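Local atomic coordinates of pantothenate synthetase (Francisella tularensis subsp. tularensis, PDB entry 3N8H), a protein that probably joins pantoate to beta-alanine in an ATP-dependent reaction that passes through a pantoyl-adenylate, yielding the vitamin pantothenate. Residues I199-A202 and N203-E207; S215-E218 and E219-N222. All blocks are in the same frame, centred on the assembly; numbering follows the deposited sequence. Where two conformers were deposited one is given.

Interaction 1. Residues I199-A202 and N203-E207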
loop_
_atom_site.group_PDB
_atom_site.type_symbol
_atom_site.label_atom_id
_atom_site.label_comp_id
_atom_site.label_asym_id
_atom_site.label_seq_id
_atom_site.Cartn_x
_atom_site.Cartn_y
_atom_site.Cartn_z
ATOM N N ILE A 199 -38.119 6.647 -5.166
ATOM C CA ILE A 199 -37.764 7.452 -6.330
ATOM C C ILE A 199 -38.382 8.841 -6.250
ATOM O O ILE A 199 -37.761 9.825 -6.644
ATOM C CB ILE A 199 -38.244 6.772 -7.646
ATOM C CG1 ILE A 199 -37.461 5.484 -7.902
ATOM C CG2 ILE A 199 -38.090 7.718 -8.820
ATOM C CD1 ILE A 199 -35.970 5.703 -8.070
ATOM N N GLU A 200 -39.614 8.928 -5.752
ATOM C CA GLU A 200 -40.317 10.206 -5.735
ATOM C C GLU A 200 -39.798 11.093 -4.594
ATOM O O GLU A 200 -39.747 12.323 -4.698
ATOM C CB GLU A 200 -41.835 10.008 -5.635
ATOM C CG GLU A 200 -42.312 9.414 -4.307
ATOM C CD GLU A 200 -43.726 9.841 -3.926
ATOM O OE1 GLU A 200 -44.490 8.985 -3.427
ATOM O OE2 GLU A 200 -44.070 11.031 -4.122
ATOM N N ILE A 201 -39.403 10.461 -3.504
ATOM C CA ILE A 201 -38.732 11.183 -2.435
ATOM C C ILE A 201 -37.399 11.713 -2.960
ATOM O O ILE A 201 -37.060 12.870 -2.756
ATOM C CB ILE A 201 -38.496 10.272 -1.253
ATOM C CG1 ILE A 201 -39.857 9.846 -0.676
ATOM C CG2 ILE A 201 -37.620 10.969 -0.205
ATOM C CD1 ILE A 201 -39.725 8.762 0.382
ATOM N N ALA A 202 -36.641 10.864 -3.641
ATOM C CA ALA A 202 -35.357 11.299 -4.164
ATOM C C ALA A 202 -35.543 12.537 -5.040
ATOM O O ALA A 202 -34.817 13.520 -4.887
ATOM C CB ALA A 202 -34.669 10.169 -4.929
ATOM N N ASN A 203 -36.527 12.501 -5.943
ATOM C CA ASN A 203 -36.797 13.646 -6.831
ATOM C C ASN A 203 -37.209 14.924 -6.081
ATOM O O ASN A 203 -36.780 16.023 -6.437
ATOM C CB ASN A 203 -37.840 13.293 -7.904
ATOM C CG ASN A 203 -37.319 12.278 -8.937
ATOM O OD1 ASN A 203 -36.115 12.209 -9.237
ATOM N ND2 ASN A 203 -38.241 11.497 -9.495
ATOM N N LYS A 204 -38.038 14.782 -5.050
ATOM C CA LYS A 204 -38.385 15.907 -4.186
ATOM C C LYS A 204 -37.161 16.543 -3.516
ATOM O O LYS A 204 -37.074 17.758 -3.409
ATOM C CB LYS A 204 -39.408 15.502 -3.117
ATOM C CG LYS A 204 -40.828 15.342 -3.639
ATOM C CD LYS A 204 -41.807 14.948 -2.529
ATOM C CE LYS A 204 -41.517 13.548 -1.997
ATOM N NZ LYS A 204 -42.603 13.041 -1.121
ATOM N N ILE A 205 -36.242 15.720 -3.038
ATOM C CA ILE A 205 -35.007 16.231 -2.467
ATOM C C ILE A 205 -34.301 17.154 -3.477
ATOM O O ILE A 205 -33.831 18.241 -3.120
ATOM C CB ILE A 205 -34.045 15.082 -2.064
ATOM C CG1 ILE A 205 -34.587 14.303 -0.859
ATOM C CG2 ILE A 205 -32.628 15.621 -1.772
ATOM C CD1 ILE A 205 -33.732 13.088 -0.490
ATOM N N TYR A 206 -34.225 16.715 -4.736
ATOM C CA TYR A 206 -33.507 17.478 -5.747
ATOM C C TYR A 206 -34.284 18.685 -6.290
ATOM O O TYR A 206 -33.691 19.614 -6.850
ATOM C CB TYR A 206 -32.948 16.567 -6.838
ATOM C CG TYR A 206 -31.652 15.998 -6.363
ATOM C CD1 TYR A 206 -30.437 16.556 -6.751
ATOM C CD2 TYR A 206 -31.638 14.964 -5.436
ATOM C CE1 TYR A 206 -29.236 16.056 -6.260
ATOM C CE2 TYR A 206 -30.454 14.471 -4.937
ATOM C CZ TYR A 206 -29.259 15.022 -5.354
ATOM O OH TYR A 206 -28.102 14.513 -4.840
ATOM N N GLU A 207 -35.597 18.678 -6.082
ATOM C CA GLU A 207 -36.419 19.819 -6.428
ATOM C C GLU A 207 -36.114 20.897 -5.399
ATOM O O GLU A 207 -36.063 22.081 -5.707
ATOM C CB GLU A 207 -37.893 19.418 -6.371
ATOM C CG GLU A 207 -38.863 20.419 -6.971
ATOM C CD GLU A 207 -40.290 19.873 -7.039
ATOM O OE1 GLU A 207 -41.214 20.567 -6.554
ATOM O OE2 GLU A 207 -40.482 18.752 -7.573
#
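E200 and K204 lie one turn apart on helix 196-210, side by side and pointing the same way. Their ends form a long salt bridge, with E200 OE2 3.9 Å from K204 NZ. The E200 CG sits between its own backbone N and carbonyl carbon (chi1 67°) and the chain runs on extended. K204 bends at its third torsion (chi3 -67°). These torsions place the two ends near each other. The bend lays K204 CE 3.5 Å from E200 O and beside I201 CA, so the lysine chain hugs the helix surface before its ammonium comes near the carboxylate.

I199 and N203 form the next side-by-side pair. I199 CG2 touches N203 ND2 at 3.8 Å. The amide oxygen of N203 has its partner elsewhere: OD1 is hydrogen-bonded to S183 OG. A202 O lies near the plane of the Y206 ring, at its edge, 3.5 Å from Y206 CD2.

Four backbone bonds of the i to i+4 kind run beneath these side chains. The bond from I205 N to I201 O is nearly straight, at 165° at the hydrogen. The one from Y206 N to A202 O is longer, 3.3 Å.

Further out, I201, A202 and I205 rest on strand 240-247, touching I247 and, for I205, also F245. Y206 OH is hydrogen-bonded to D254 OD2, and its side chain touches P186. The helix is thus amphipathic. One face is apolar and packs on the antiparallel sheet. The E200-K204 pair is on another, more exposed face, where so long an ion pair probably adds little beyond weak electrostatic attraction. The firmer polar ties are the bonds N203 and Y206 make outside the helix turn.

Interaction 2. Residues S215-E218 and E219-N222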
loop_
_atom_site.group_PDB
_atom_site.type_symbol
_atom_site.label_atom_id
_atom_site.label_comp_id
_atom_site.label_asym_id
_atom_site.label_seq_id
_atom_site.Cartn_x
_atom_site.Cartn_y
_atom_site.Cartn_z
ATOM N N SER A 215 -27.604 29.077 2.012
ATOM C CA SER A 215 -27.165 30.060 3.006
ATOM C C SER A 215 -27.516 29.584 4.412
ATOM O O SER A 215 -27.027 30.118 5.408
ATOM C CB SER A 215 -27.836 31.406 2.749
ATOM O OG SER A 215 -29.241 31.292 2.873
ATOM N N ASN A 216 -28.397 28.593 4.484
ATOM C CA ASN A 216 -28.839 28.072 5.767
ATOM C C ASN A 216 -29.037 26.557 5.690
ATOM O O ASN A 216 -30.118 26.080 5.344
ATOM C CB ASN A 216 -30.124 28.760 6.220
ATOM C CG ASN A 216 -30.551 28.331 7.609
ATOM O OD1 ASN A 216 -30.017 27.383 8.169
ATOM N ND2 ASN A 216 -31.512 29.039 8.173
ATOM N N LEU A 217 -27.987 25.809 6.023
ATOM C CA LEU A 217 -28.034 24.355 5.906
ATOM C C LEU A 217 -28.977 23.711 6.921
ATOM O O LEU A 217 -29.518 22.640 6.686
ATOM C CB LEU A 217 -26.640 23.778 6.009
ATOM C CG LEU A 217 -25.650 24.385 5.004
ATOM C CD1 LEU A 217 -24.266 23.795 5.209
ATOM C CD2 LEU A 217 -26.125 24.179 3.565
ATOM N N GLU A 218 -29.204 24.400 8.030
ATOM C CA GLU A 218 -30.138 23.944 9.050
ATOM C C GLU A 218 -31.563 23.823 8.518
ATOM O O GLU A 218 -32.224 22.800 8.686
ATOM C CB GLU A 218 -30.109 24.925 10.221
ATOM C CG GLU A 218 -30.025 24.277 11.588
ATOM C CD GLU A 218 -31.363 24.255 12.296
ATOM O OE1 GLU A 218 -31.450 24.777 13.434
ATOM O OE2 GLU A 218 -32.331 23.728 11.704
ATOM N N GLU A 219 -32.057 24.887 7.901
ATOM C CA GLU A 219 -33.403 24.873 7.330
ATOM C C GLU A 219 -33.454 23.921 6.132
ATOM O O GLU A 219 -34.483 23.300 5.871
ATOM C CB GLU A 219 -33.820 26.273 6.885
ATOM C CG GLU A 219 -34.171 27.203 8.028
ATOM C CD GLU A 219 -34.552 28.591 7.541
ATOM O OE1 GLU A 219 -34.446 28.836 6.316
ATOM O OE2 GLU A 219 -34.953 29.434 8.381
ATOM N N LEU A 220 -32.332 23.799 5.415
ATOM C CA LEU A 220 -32.284 22.936 4.240
ATOM C C LEU A 220 -32.346 21.479 4.694
ATOM O O LEU A 220 -32.958 20.638 4.043
ATOM C CB LEU A 220 -31.020 23.214 3.405
ATOM C CG LEU A 220 -30.716 22.305 2.205
ATOM C CD1 LEU A 220 -31.958 22.165 1.319
ATOM C CD2 LEU A 220 -29.534 22.846 1.384
ATOM N N THR A 221 -31.705 21.199 5.822
ATOM C CA THR A 221 -31.698 19.857 6.374
ATOM C C THR A 221 -33.146 19.494 6.746
ATOM O O THR A 221 -33.628 18.412 6.430
ATOM C CB THR A 221 -30.734 19.741 7.588
ATOM O OG1 THR A 221 -29.383 19.934 7.142
ATOM C CG2 THR A 221 -30.815 18.367 8.224
ATOM N N ASN A 222 -33.840 20.422 7.387
ATOM C CA ASN A 222 -35.239 20.193 7.770
ATOM C C ASN A 222 -36.133 19.937 6.565
ATOM O O ASN A 222 -37.040 19.122 6.635
ATOM C CB ASN A 222 -35.777 21.372 8.574
ATOM C CG ASN A 222 -35.097 21.518 9.926
ATOM O OD1 ASN A 222 -34.434 20.597 10.407
ATOM N ND2 ASN A 222 -35.247 22.690 10.540
#
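N216 caps the start of helix 217-225 by accepting from E219 N, which lies three residues further on. The bond from E219 N to N216 OD1 is 3.2 Å and straight at the hydrogen, 165°. The donor stands well above the plane of the amide, so no lone pair is aimed at it. The side chain is swung there with CG opposite its own backbone N (chi1 -175°), which turns OD1 back over the first turn.

The same amide also meets the E219 side chain. The two chains cross at about a right angle, and N216 ND2 is 3.1 Å from E219 CD. This is close packing of amide against carboxylate, not a hydrogen bond: both ND2-to-oxygen approaches are badly angled.

Hydroxyl and backbone bonds converge on L217 O. It accepts from T221 N at 2.8 Å and from T221 OG1 at 2.7 Å, one from each face of the carbonyl plane. The hydroxyl reaches back because OG1 is set beside its own backbone N. L220 N to N216 O and N222 N to E218 O continue the i to i+4 pattern.

A further side-chain bond is weak. N222 ND2 donates to E218 OE2 at 3.3 Å, with the amide and carboxylate planes 72° apart. E218 bends at its second torsion to come round to it.

Within the turn, L217 CD2 and L220 CD2 are 4.3 Å apart in the conformer given, a loose contact, doubtful because L220 has a second one.

The turn lies on the surface, with E218, E219 and N222 exposed. L217, L220 and T221 face strand 230-237 and touch I234; T221 also touches L231. L220 reaches D212 and F214 in the loop that leads in from helix 196-210. The start of helix 217-225 is so seated against an outer strand of the antiparallel sheet.

From the N terminus, strand 172-176 of the parallel sheet comes before helix 196-210, which holds interaction 1. A short loop then leads to helix 217-225, whose N-terminal end and cap make interaction 2. Each contact is local, between residues a turn apart, in interaction 1 along a helix and in interaction 2 at a helix start, so neither closes a loop. The two are in series and neither nest nor cross. Their centres are about 17 Å apart and their nearest atoms about 6 Å, without touching. What they share is the antiparallel sheet that follows: 199-207 packs on its middle strand, 240-247, and 215-222 on the outer strand 230-237. Two successive helices thus pack on neighbouring strands.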